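Local coordinates for protein Phenylalanine/tyrosine ammonia-lyase (Rhodosporidium toruloides, PDB 1Y2M) that deaminates L-phenylalanine and L-tyrosine without oxidation, releasing ammonium and yielding trans-cinnamate and p-coumarate, at residues E496-N499 with Q500-N503. Sequence-based numbering, arbitrary orientation.
Sequences EMAN and QAVN
E496, the first residue of a type I' beta turn (E496-N499), meets Q500, the residue just after it, in the active-site loop that joins helix 468-484 to helix 506-560. The turn is closed by the backbone bond from N499 N to E496 O, 2.9 Å. One carboxylate oxygen gathers two amides. Q500 NE2 gives a nearly straight bond (168°) to the anti lone pair of E496 OE1, 2.9 Å away, with the amide and carboxylate planes almost perpendicular. N499 ND2 reaches the same E496 OE1 from its syn side at 3.2 Å, tilted out of the carboxylate plane. With CG anti to the backbone N (chi1 -156°) and a bend at chi2, the E496 chain carries its carboxylate back to both amides. The other oxygen, OE2, forms a salt bridge with K468 of a third subunit. Replacing E496 by alanine is likely to leave both amides without their shared acceptor and K468 without this carboxylate partner. E496 binds cinnamate and N499 probably does too; the shared acceptor probably helps to hold these two substrate-site side chains together. Packing is tight around Q500, which is buried against I209 and A211 of its own chain, the latter part of the mature enzyme's imidazolinone cross-link, and against Y363 of a second subunit. The partly exposed A498 side is looser: A498 CB and A501 CB lie 4.2 Å apart, and A501 N makes a weak bond to A498 O, 3.3 Å. Further along, N503 ND2 points nearly head-on at Q500 O, at 2.9 Å.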
loop_
_atom_site.group_PDB
_atom_site.type_symbol
_atom_site.label_atom_id
_atom_site.label_comp_id
_atom_site.label_asym_id
_atom_site.label_seq_id
_atom_site.Cartn_x
_atom_site.Cartn_y
_atom_site.Cartn_z
ATOM N N GLU B 496 13.276 10.061 -17.918
ATOM C CA GLU B 496 13.832 10.826 -19.029
ATOM C C GLU B 496 14.918 11.833 -18.627
ATOM O O GLU B 496 14.762 13.023 -18.824
ATOM C CB GLU B 496 12.714 11.538 -19.791
ATOM C CG GLU B 496 13.080 11.867 -21.223
ATOM C CD GLU B 496 12.865 13.327 -21.568
ATOM O OE1 GLU B 496 11.729 13.866 -21.478
ATOM O OE2 GLU B 496 13.862 13.941 -21.927
HETATM N N MSE B 497 16.012 11.345 -18.018
HETATM C CA MSE B 497 17.107 12.191 -17.537
HETATM C C MSE B 497 16.626 13.193 -16.510
HETATM O O MSE B 497 17.171 14.314 -16.400
HETATM C CB MSE B 497 17.827 12.908 -18.681
HETATM C CG MSE B 497 18.307 11.923 -19.695
HETATM SE SE MSE B 497 19.372 12.844 -21.097
HETATM C CE MSE B 497 20.513 14.071 -20.180
ATOM N N ALA B 498 15.609 12.765 -15.762
ATOM C CA ALA B 498 14.941 13.598 -14.788
ATOM C C ALA B 498 14.305 14.854 -15.379
ATOM O O ALA B 498 13.811 15.704 -14.613
ATOM C CB ALA B 498 15.869 13.930 -13.642
ATOM N N ASN B 499 14.199 14.967 -16.724
ATOM C CA ASN B 499 13.351 16.027 -17.308
ATOM C C ASN B 499 11.932 15.800 -16.818
ATOM O O ASN B 499 11.232 16.741 -16.479
ATOM C CB ASN B 499 13.353 16.043 -18.859
ATOM C CG ASN B 499 12.492 17.175 -19.449
ATOM O OD1 ASN B 499 12.638 18.352 -19.067
ATOM N ND2 ASN B 499 11.647 16.845 -20.434
ATOM N N GLN B 500 11.511 14.533 -16.774
ATOM C CA GLN B 500 10.161 14.184 -16.348
ATOM C C GLN B 500 10.193 13.631 -14.916
ATOM O O GLN B 500 9.550 12.625 -14.595
ATOM C CB GLN B 500 9.500 13.198 -17.309
ATOM C CG GLN B 500 9.583 13.664 -18.777
ATOM C CD GLN B 500 8.639 12.971 -19.703
ATOM O OE1 GLN B 500 7.577 12.501 -19.322
ATOM N NE2 GLN B 500 9.023 12.936 -20.972
ATOM N N ALA B 501 10.858 14.352 -14.016
ATOM C CA ALA B 501 11.074 13.826 -12.679
ATOM C C ALA B 501 9.783 13.696 -11.859
ATOM O O ALA B 501 9.728 12.952 -10.905
ATOM C CB ALA B 501 12.067 14.651 -11.937
ATOM N N VAL B 502 8.803 14.524 -12.188
ATOM C CA VAL B 502 7.426 14.308 -11.761
ATOM C C VAL B 502 6.631 13.921 -13.001
ATOM O O VAL B 502 6.716 14.564 -14.050
ATOM C CB VAL B 502 6.817 15.491 -10.999
ATOM C CG1 VAL B 502 7.404 15.590 -9.570
ATOM C CG2 VAL B 502 6.998 16.796 -11.739
ATOM N N ASN B 503 5.832 12.868 -12.861
ATOM C CA ASN B 503 4.967 12.367 -13.942
ATOM C C ASN B 503 3.716 11.792 -13.277
ATOM O O ASN B 503 3.820 11.233 -12.189
ATOM C CB ASN B 503 5.664 11.350 -14.819
ATOM C CG ASN B 503 6.398 10.303 -14.006
ATOM O OD1 ASN B 503 5.822 9.284 -13.642
ATOM N ND2 ASN B 503 7.682 10.527 -13.798
#